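Local atomic coordinates of CocE/NonD family hydrolase (Staphylococcus aureus subsp. aureus COL, PDB entry 3III), a protein that probably hydrolyses ester or amide bonds with an alpha/beta-hydrolase catalytic domain. Residues A[68-74]-A[117-123]; A[161-167]-A[185-191]. All coordinates share one frame. Numbering follows the deposited sequence.

How the contacts relate
From the N terminus, the chain first lays down the strand containing 68-74, and contact 1 closes when, after a largely irregular excursion, 117-123 returns alongside it in parallel. Only then does contact 2 open, at 161-167; it closes at 185-191 after helix 170-179. The two closures therefore follow in series, neither nested nor crossed. In space they are neighbours, about 9 Å between centres, because strand 67-74 lies between 119-124 and 162-168. Val69 O probably accepts a hydrogen bond from Gly164 N (2.9 Å), and Met71 N probably donates one to Gly164 O (2.9 Å). With these bonds the contacts join four adjacent strands of the hydrolase's central sheet.

Contact 1: residues A[68-74]-A[117-123]; sequences PVVMSAD and DYVVVKV
Strand 68-74 and strand 119-123 run parallel, residue n of 68-73 facing n+50; Asp117 leads in with a positive phi. The strand axes approach to 4.6 Å and cross at -24°. Pro68 O accepts Val119 N at 2.8 Å, and Pro68 CG lies over a face of the Tyr118 ring, 3.4 Å from CD1. Val69 CG1 packs on Val121 CG2 (3.7 Å). Val70 bonds twice, N to Val119 O and O to Val121 N, both 2.8 Å, and its CG2 reaches Tyr118 CD1 (3.5 Å). Met71, a selenomethionine, sets CG 3.8 Å from Val123 CG2. Ser72 continues the ladder, N to Val121 O (3.2 Å) and O to Val123 N (2.9 Å); its p rotamer offers OG to Lys122 NZ (2.8 Å). Ala73 CB meets Val123 CB at 3.5 Å. At Asp74 the backbone bond, N to Val123 O, is weak (3.4 Å), but OD2 forms a salt bridge with Lys122 NZ (2.6 Å). Helix 140-154 covers the Val69-Met71 face; helix 306-319 covers Val70 and Tyr118 on the other, where helix 170-179 begins against Ser72 and Lys122. Such exchanged neighbours, later strand outside earlier, are the strand 3-strand 4 pair of the alpha/beta-hydrolase fold.

Contact 2: residues A[161-167]-A[185-191]; sequences GNIGTNG and HLKAMIP
Strands 162-167 and 186-191 run parallel, their axes 4.6 Å apart at closest and 6° from exact alignment, but the register slips by one residue on the way. Ile163 pairs with Leu186 (CA-CA 4.9 Å), whereas Thr165 pairs with Met189 (4.8 Å) and Asn166 with Ile190 (4.6 Å). The extra residue forms a beta bulge at Lys187, whose psi of -10° breaks the extended conformation. Before it, Ile163 N donates to His185 O (3.0 Å) and Ile163 O accepts Lys187 N (2.8 Å). Beyond it, Thr165 N donates to Ala188 O (3.1 Å), Thr165 O accepts Ile190 N (2.9 Å), and a weak bond joins Gly167 N to Ile190 O (3.4 Å). Gly161 and Gly167, with phi of 95° and 153°, adopt angles that call for glycine.

Among the side chains, Lys187 points toward the opposite strand, and its NZ donates to Asn162 OD1 (3.1 Å); Asn162 ND2 is held by Leu320 O and Glu322. The edge of the His185 ring brings CD2 to 3.3 Å from Gly161 O, its ND1 being bonded to Glu151. Thr165 CG2 packs on Leu186 CD1 (3.7 Å), with Thr165 OG1 bonded to Gln175 of the intervening helix. Asn166, in a t rotamer, sets ND2 3.7 Å from Ile190 CD1; its OD1 is bonded to Tyr303 OH and its ND2 to Gln312.

With helix 170-179 the strands form a beta-alpha-beta unit, which in alpha/beta hydrolases typically carries the nucleophile elbow. Backbone hydrogen bonds join the two strands on both sides of the bulge, weakening at Gly167, whereas most of the polar side chains turn to partners beyond the pair, tying it to the surrounding helices and the loop after helix 306-319.

Contact 1: residues A[68-74]-A[117-123]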
ATOM      1  N   PRO A  68     -16.210  12.581 -19.379  1.00  6.02           N
ATOM      2  CA  PRO A  68     -15.325  11.515 -18.904  1.00  5.58           C
ATOM      3  C   PRO A  68     -15.825  10.953 -17.580  1.00  5.06           C
ATOM      4  O   PRO A  68     -16.453  11.668 -16.767  1.00  4.17           O
ATOM      5  CB  PRO A  68     -13.957  12.254 -18.719  1.00  5.56           C
ATOM      6  CG  PRO A  68     -14.366  13.653 -18.402  1.00  7.12           C
ATOM      7  CD  PRO A  68     -15.586  13.914 -19.269  1.00  6.57           C
ATOM      8  N   VAL A  69     -15.511   9.679 -17.339  1.00  4.37           N
ATOM      9  CA  VAL A  69     -16.015   8.970 -16.196  1.00  4.70           C
ATOM     10  C   VAL A  69     -14.888   8.526 -15.230  1.00  6.15           C
ATOM     11  O   VAL A  69     -13.916   7.911 -15.662  1.00  7.14           O
ATOM     12  CB  VAL A  69     -16.756   7.731 -16.588  1.00  4.06           C
ATOM     13  CG1 VAL A  69     -17.233   6.988 -15.301  1.00  6.06           C
ATOM     14  CG2 VAL A  69     -17.894   8.076 -17.578  1.00  4.46           C
ATOM     15  N   VAL A  70     -15.034   8.925 -13.973  1.00  5.97           N
ATOM     16  CA  VAL A  70     -14.167   8.521 -12.881  1.00  6.52           C
ATOM     17  C   VAL A  70     -14.900   7.411 -12.131  1.00  7.52           C
ATOM     18  O   VAL A  70     -16.070   7.565 -11.791  1.00  8.28           O
ATOM     19  CB  VAL A  70     -13.877   9.678 -11.910  1.00  6.36           C
ATOM     20  CG1 VAL A  70     -12.997   9.180 -10.718  1.00  4.69           C
ATOM     21  CG2 VAL A  70     -13.188  10.892 -12.660  1.00  5.41           C
HETATM   22  N   MSE A  71     -14.244   6.269 -11.919  1.00  7.70           N
HETATM   23  CA  MSE A  71     -14.897   5.115 -11.269  1.00  8.12           C
HETATM   24  C   MSE A  71     -14.064   4.555 -10.145  1.00  7.18           C
HETATM   25  O   MSE A  71     -12.822   4.636 -10.201  1.00  7.79           O
HETATM   26  CB  MSE A  71     -15.103   4.005 -12.289  1.00  9.33           C
HETATM   27  CG  MSE A  71     -15.965   2.845 -11.749  1.00  8.88           C
HETATM   28 SE   MSE A  71     -16.325   1.554 -13.224  1.00 17.56          SE
HETATM   29  CE  MSE A  71     -17.475   2.705 -14.337  1.00  6.11           C
ATOM     30  N   SER A  72     -14.724   4.102  -9.071  1.00  7.65           N
ATOM     31  CA  SER A  72     -14.070   3.288  -8.068  1.00  6.12           C
ATOM     32  C   SER A  72     -14.976   2.132  -7.686  1.00  6.88           C
ATOM     33  O   SER A  72     -16.253   2.191  -7.803  1.00  6.66           O
ATOM     34  CB  SER A  72     -13.667   4.098  -6.825  1.00  6.73           C
ATOM     35  OG  SER A  72     -14.807   4.402  -6.036  1.00  9.17           O
ATOM     36  N   ALA A  73     -14.350   1.062  -7.185  1.00  5.96           N
ATOM     37  CA  ALA A  73     -15.105  -0.144  -6.793  1.00  6.08           C
ATOM     38  C   ALA A  73     -14.481  -0.875  -5.596  1.00  6.80           C
ATOM     39  O   ALA A  73     -13.274  -1.076  -5.515  1.00  6.79           O
ATOM     40  CB  ALA A  73     -15.255  -1.073  -7.958  1.00  5.49           C
ATOM     41  N   ASP A  74     -15.350  -1.324  -4.682  1.00  8.19           N
ATOM     42  CA  ASP A  74     -14.961  -2.047  -3.511  1.00  6.58           C
ATOM     43  C   ASP A  74     -16.170  -2.813  -2.964  1.00  6.13           C
ATOM     44  O   ASP A  74     -17.246  -2.816  -3.542  1.00  6.14           O
ATOM     45  CB  ASP A  74     -14.416  -1.061  -2.457  1.00  6.96           C
ATOM     46  CG  ASP A  74     -15.397  -0.010  -2.129  1.00  7.95           C
ATOM     47  OD1 ASP A  74     -16.390  -0.336  -1.461  1.00  8.08           O
ATOM     48  OD2 ASP A  74     -15.226   1.114  -2.632  1.00 13.03           O
ATOM     49  N   ASP A 117     -16.846  18.815 -14.464  1.00  8.62           N
ATOM     50  CA  ASP A 117     -17.442  18.161 -15.635  1.00  8.92           C
ATOM     51  C   ASP A 117     -16.875  16.795 -15.900  1.00  8.20           C
ATOM     52  O   ASP A 117     -16.557  16.441 -17.060  1.00  9.24           O
ATOM     53  CB  ASP A 117     -17.321  19.031 -16.909  1.00  8.84           C
ATOM     54  CG  ASP A 117     -17.966  20.424 -16.711  1.00 12.79           C
ATOM     55  OD1 ASP A 117     -19.172  20.396 -16.459  1.00 14.02           O
ATOM     56  OD2 ASP A 117     -17.278  21.490 -16.787  1.00 15.31           O
ATOM     57  N   TYR A 118     -16.834  16.007 -14.840  1.00  6.74           N
ATOM     58  CA  TYR A 118     -16.628  14.565 -14.878  1.00  7.03           C
ATOM     59  C   TYR A 118     -17.900  13.892 -14.333  1.00  7.58           C
ATOM     60  O   TYR A 118     -18.685  14.495 -13.578  1.00  9.95           O
ATOM     61  CB  TYR A 118     -15.480  14.101 -13.990  1.00  6.37           C
ATOM     62  CG  TYR A 118     -14.127  14.368 -14.498  1.00  7.96           C
ATOM     63  CD1 TYR A 118     -13.389  13.364 -15.148  1.00  7.21           C
ATOM     64  CD2 TYR A 118     -13.545  15.640 -14.357  1.00  3.33           C
ATOM     65  CE1 TYR A 118     -12.130  13.622 -15.635  1.00  7.62           C
ATOM     66  CE2 TYR A 118     -12.251  15.893 -14.853  1.00  8.16           C
ATOM     67  CZ  TYR A 118     -11.580  14.889 -15.519  1.00 10.18           C
ATOM     68  OH  TYR A 118     -10.337  15.126 -15.980  1.00  9.33           O
ATOM     69  N   VAL A 119     -18.108  12.664 -14.726  1.00  7.28           N
ATOM     70  CA  VAL A 119     -19.078  11.796 -14.076  1.00  7.76           C
ATOM     71  C   VAL A 119     -18.305  10.950 -13.028  1.00  8.54           C
ATOM     72  O   VAL A 119     -17.166  10.609 -13.251  1.00  9.58           O
ATOM     73  CB  VAL A 119     -19.840  10.907 -15.100  1.00  8.23           C
ATOM     74  CG1 VAL A 119     -20.569   9.716 -14.411  1.00  7.45           C
ATOM     75  CG2 VAL A 119     -20.810  11.751 -15.934  1.00  5.72           C
ATOM     76  N   VAL A 120     -18.908  10.692 -11.852  1.00  8.97           N
ATOM     77  CA  VAL A 120     -18.368   9.742 -10.887  1.00  8.16           C
ATOM     78  C   VAL A 120     -19.306   8.536 -10.725  1.00  9.44           C
ATOM     79  O   VAL A 120     -20.509   8.702 -10.437  1.00  9.11           O
ATOM     80  CB  VAL A 120     -18.026  10.392  -9.513  1.00  8.49           C
ATOM     81  CG1 VAL A 120     -17.551   9.321  -8.507  1.00  6.73           C
ATOM     82  CG2 VAL A 120     -16.921  11.529  -9.650  1.00  6.40           C
ATOM     83  N   VAL A 121     -18.760   7.320 -10.905  1.00  9.25           N
ATOM     84  CA  VAL A 121     -19.566   6.091 -10.713  1.00  8.14           C
ATOM     85  C   VAL A 121     -18.976   5.369  -9.549  1.00  8.41           C
ATOM     86  O   VAL A 121     -17.753   5.171  -9.481  1.00  9.26           O
ATOM     87  CB  VAL A 121     -19.575   5.143 -11.936  1.00  9.01           C
ATOM     88  CG1 VAL A 121     -20.341   3.857 -11.603  1.00  6.67           C
ATOM     89  CG2 VAL A 121     -20.104   5.849 -13.225  1.00  6.95           C
ATOM     90  N   LYS A 122     -19.829   5.003  -8.593  1.00  7.43           N
ATOM     91  CA  LYS A 122     -19.385   4.289  -7.374  1.00  8.95           C
ATOM     92  C   LYS A 122     -19.971   2.907  -7.437  1.00  8.40           C
ATOM     93  O   LYS A 122     -21.187   2.754  -7.503  1.00  8.86           O
ATOM     94  CB  LYS A 122     -19.864   5.012  -6.101  1.00  9.24           C
ATOM     95  CG  LYS A 122     -19.417   4.340  -4.822  1.00  8.86           C
ATOM     96  CD  LYS A 122     -17.911   4.632  -4.531  1.00  8.50           C
ATOM     97  CE  LYS A 122     -17.311   3.445  -3.784  1.00 11.24           C
ATOM     98  NZ  LYS A 122     -15.890   3.467  -3.600  1.00  9.03           N
ATOM     99  N   VAL A 123     -19.108   1.901  -7.427  1.00  8.78           N
ATOM    100  CA  VAL A 123     -19.482   0.519  -7.680  1.00  8.39           C
ATOM    101  C   VAL A 123     -19.408  -0.282  -6.386  1.00  8.83           C
ATOM    102  O   VAL A 123     -18.388  -0.265  -5.685  1.00  8.29           O
ATOM    103  CB  VAL A 123     -18.558  -0.156  -8.728  1.00  9.47           C
ATOM    104  CG1 VAL A 123     -19.001  -1.610  -8.961  1.00  8.58           C
ATOM    105  CG2 VAL A 123     -18.571   0.672 -10.003  1.00  9.42           C
TER
HETATM  106  O   HOH W   1     -16.290   6.318  -7.229  1.00  5.74           O
HETATM  107  O   HOH W   2     -18.591   0.301  -2.955  1.00 10.89           O

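Contact 2: residues A[161-167]-A[185-191]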
ATOM      1  N   GLY A 161     -16.999   7.826 -23.317  1.00 11.10           N
ATOM      2  CA  GLY A 161     -16.304   6.597 -23.715  1.00 11.12           C
ATOM      3  C   GLY A 161     -15.000   6.310 -22.962  1.00 10.15           C
ATOM      4  O   GLY A 161     -14.468   5.213 -23.082  1.00 11.25           O
ATOM      5  N   ASN A 162     -14.475   7.286 -22.224  1.00  8.40           N
ATOM      6  CA  ASN A 162     -13.211   7.182 -21.527  1.00  8.09           C
ATOM      7  C   ASN A 162     -13.457   7.050 -20.013  1.00  8.19           C
ATOM      8  O   ASN A 162     -13.936   8.001 -19.333  1.00  7.63           O
ATOM      9  CB  ASN A 162     -12.312   8.419 -21.771  1.00  7.88           C
ATOM     10  CG  ASN A 162     -11.987   8.627 -23.228  1.00  9.57           C
ATOM     11  OD1 ASN A 162     -12.132   7.707 -24.024  1.00  5.76           O
ATOM     12  ND2 ASN A 162     -11.560   9.847 -23.596  1.00  8.60           N
ATOM     13  N   ILE A 163     -13.091   5.880 -19.495  1.00  7.22           N
ATOM     14  CA  ILE A 163     -13.186   5.602 -18.081  1.00  8.13           C
ATOM     15  C   ILE A 163     -11.779   5.594 -17.465  1.00  8.22           C
ATOM     16  O   ILE A 163     -10.829   5.008 -18.007  1.00  8.79           O
ATOM     17  CB  ILE A 163     -13.835   4.254 -17.810  1.00  7.57           C
ATOM     18  CG1 ILE A 163     -15.135   3.998 -18.629  1.00 11.46           C
ATOM     19  CG2 ILE A 163     -13.882   3.982 -16.287  1.00 10.22           C
ATOM     20  CD1 ILE A 163     -16.122   5.037 -18.823  1.00  9.34           C
ATOM     21  N   GLY A 164     -11.658   6.268 -16.350  1.00  8.17           N
ATOM     22  CA  GLY A 164     -10.466   6.254 -15.537  1.00  9.38           C
ATOM     23  C   GLY A 164     -10.853   5.804 -14.118  1.00 10.31           C
ATOM     24  O   GLY A 164     -11.824   6.312 -13.488  1.00 12.22           O
ATOM     25  N   THR A 165     -10.070   4.903 -13.560  1.00  9.54           N
ATOM     26  CA  THR A 165     -10.300   4.451 -12.193  1.00  8.41           C
ATOM     27  C   THR A 165      -9.417   5.158 -11.200  1.00  9.17           C
ATOM     28  O   THR A 165      -8.322   5.640 -11.546  1.00  8.01           O
ATOM     29  CB  THR A 165     -10.122   2.941 -12.084  1.00  9.30           C
ATOM     30  OG1 THR A 165      -8.831   2.585 -12.563  1.00  9.12           O
ATOM     31  CG2 THR A 165     -11.222   2.170 -12.882  1.00  6.88           C
ATOM     32  N   ASN A 166      -9.899   5.265  -9.954  1.00  8.11           N
ATOM     33  CA  ASN A 166      -9.228   6.109  -8.975  1.00  9.45           C
ATOM     34  C   ASN A 166      -9.676   5.738  -7.590  1.00  9.65           C
ATOM     35  O   ASN A 166     -10.868   5.514  -7.375  1.00 12.20           O
ATOM     36  CB  ASN A 166      -9.643   7.561  -9.251  1.00  9.04           C
ATOM     37  CG  ASN A 166      -8.874   8.596  -8.468  1.00  9.67           C
ATOM     38  OD1 ASN A 166      -8.110   8.309  -7.543  1.00 11.79           O
ATOM     39  ND2 ASN A 166      -9.105   9.881  -8.833  1.00 10.98           N
ATOM     40  N   GLY A 167      -8.767   5.719  -6.632  1.00  8.40           N
ATOM     41  CA  GLY A 167      -9.145   5.433  -5.278  1.00  8.88           C
ATOM     42  C   GLY A 167      -8.004   4.811  -4.461  1.00  8.97           C
ATOM     43  O   GLY A 167      -6.972   4.454  -5.012  1.00  6.14           O
ATOM     44  N   HIS A 185     -12.109   0.294 -22.700  1.00  9.35           N
ATOM     45  CA  HIS A 185     -12.425   1.698 -22.359  1.00  9.07           C
ATOM     46  C   HIS A 185     -11.824   2.210 -21.073  1.00  8.64           C
ATOM     47  O   HIS A 185     -12.133   3.327 -20.669  1.00  8.14           O
ATOM     48  CB  HIS A 185     -13.953   1.895 -22.402  1.00  9.14           C
ATOM     49  CG  HIS A 185     -14.515   1.623 -23.760  1.00 11.37           C
ATOM     50  ND1 HIS A 185     -14.856   0.355 -24.181  1.00  8.95           N
ATOM     51  CD2 HIS A 185     -14.705   2.441 -24.825  1.00 15.32           C
ATOM     52  CE1 HIS A 185     -15.302   0.423 -25.426  1.00 14.01           C
ATOM     53  NE2 HIS A 185     -15.215   1.676 -25.844  1.00 11.03           N
ATOM     54  N   LEU A 186     -10.967   1.416 -20.415  1.00  8.05           N
ATOM     55  CA  LEU A 186     -10.176   1.907 -19.300  1.00  7.99           C
ATOM     56  C   LEU A 186      -9.003   2.663 -19.943  1.00  8.63           C
ATOM     57  O   LEU A 186      -8.084   2.049 -20.521  1.00  8.36           O
ATOM     58  CB  LEU A 186      -9.647   0.760 -18.415  1.00  8.14           C
ATOM     59  CG  LEU A 186      -8.788   1.210 -17.217  1.00  8.50           C
ATOM     60  CD1 LEU A 186      -9.620   2.059 -16.238  1.00  5.82           C
ATOM     61  CD2 LEU A 186      -8.061   0.005 -16.553  1.00  4.73           C
ATOM     62  N   LYS A 187      -9.043   3.989 -19.865  1.00  8.55           N
ATOM     63  CA  LYS A 187      -8.076   4.859 -20.533  1.00  7.35           C
ATOM     64  C   LYS A 187      -7.006   5.432 -19.591  1.00  7.62           C
ATOM     65  O   LYS A 187      -6.033   6.013 -20.070  1.00  8.26           O
ATOM     66  CB  LYS A 187      -8.783   6.039 -21.226  1.00  7.42           C
ATOM     67  CG  LYS A 187      -9.832   5.625 -22.273  1.00 11.94           C
ATOM     68  CD  LYS A 187      -9.230   4.785 -23.387  1.00 14.21           C
ATOM     69  CE  LYS A 187     -10.255   4.422 -24.495  1.00 17.34           C
ATOM     70  NZ  LYS A 187     -10.352   5.597 -25.434  1.00 18.40           N
ATOM     71  N   ALA A 188      -7.171   5.262 -18.273  1.00  7.21           N
ATOM     72  CA  ALA A 188      -6.223   5.795 -17.272  1.00  7.48           C
ATOM     73  C   ALA A 188      -6.548   5.190 -15.904  1.00  6.99           C
ATOM     74  O   ALA A 188      -7.715   4.829 -15.649  1.00  7.04           O
ATOM     75  CB  ALA A 188      -6.318   7.332 -17.215  1.00  6.15           C
HETATM   76  N   MSE A 189      -5.561   5.125 -15.013  1.00  6.56           N
HETATM   77  CA  MSE A 189      -5.770   4.564 -13.685  1.00  7.31           C
HETATM   78  C   MSE A 189      -4.907   5.269 -12.661  1.00  7.63           C
HETATM   79  O   MSE A 189      -3.749   5.656 -12.955  1.00  8.80           O
HETATM   80  CB  MSE A 189      -5.442   3.059 -13.669  1.00  8.28           C
HETATM   81  CG  MSE A 189      -4.040   2.772 -14.103  1.00 10.42           C
HETATM   82 SE   MSE A 189      -3.672   0.831 -14.363  1.00 16.96          SE
HETATM   83  CE  MSE A 189      -3.994   0.278 -12.430  1.00  5.98           C
ATOM     84  N   ILE A 190      -5.472   5.432 -11.462  1.00  7.87           N
ATOM     85  CA  ILE A 190      -4.803   6.076 -10.337  1.00  7.69           C
ATOM     86  C   ILE A 190      -4.937   5.130  -9.109  1.00  8.00           C
ATOM     87  O   ILE A 190      -5.831   5.312  -8.246  1.00  8.24           O
ATOM     88  CB  ILE A 190      -5.381   7.455 -10.027  1.00  8.33           C
ATOM     89  CG1 ILE A 190      -5.407   8.349 -11.283  1.00  6.94           C
ATOM     90  CG2 ILE A 190      -4.571   8.161  -8.906  1.00  7.01           C
ATOM     91  CD1 ILE A 190      -6.074   9.698 -11.027  1.00  3.82           C
ATOM     92  N   PRO A 191      -4.101   4.068  -9.071  1.00  7.73           N
ATOM     93  CA  PRO A 191      -4.085   3.220  -7.884  1.00  7.64           C
ATOM     94  C   PRO A 191      -3.313   3.955  -6.787  1.00  7.95           C
ATOM     95  O   PRO A 191      -2.065   3.971  -6.771  1.00  9.03           O
ATOM     96  CB  PRO A 191      -3.342   1.979  -8.356  1.00  8.75           C
ATOM     97  CG  PRO A 191      -2.463   2.484  -9.482  1.00  8.82           C
ATOM     98  CD  PRO A 191      -3.295   3.483 -10.176  1.00  7.16           C
TER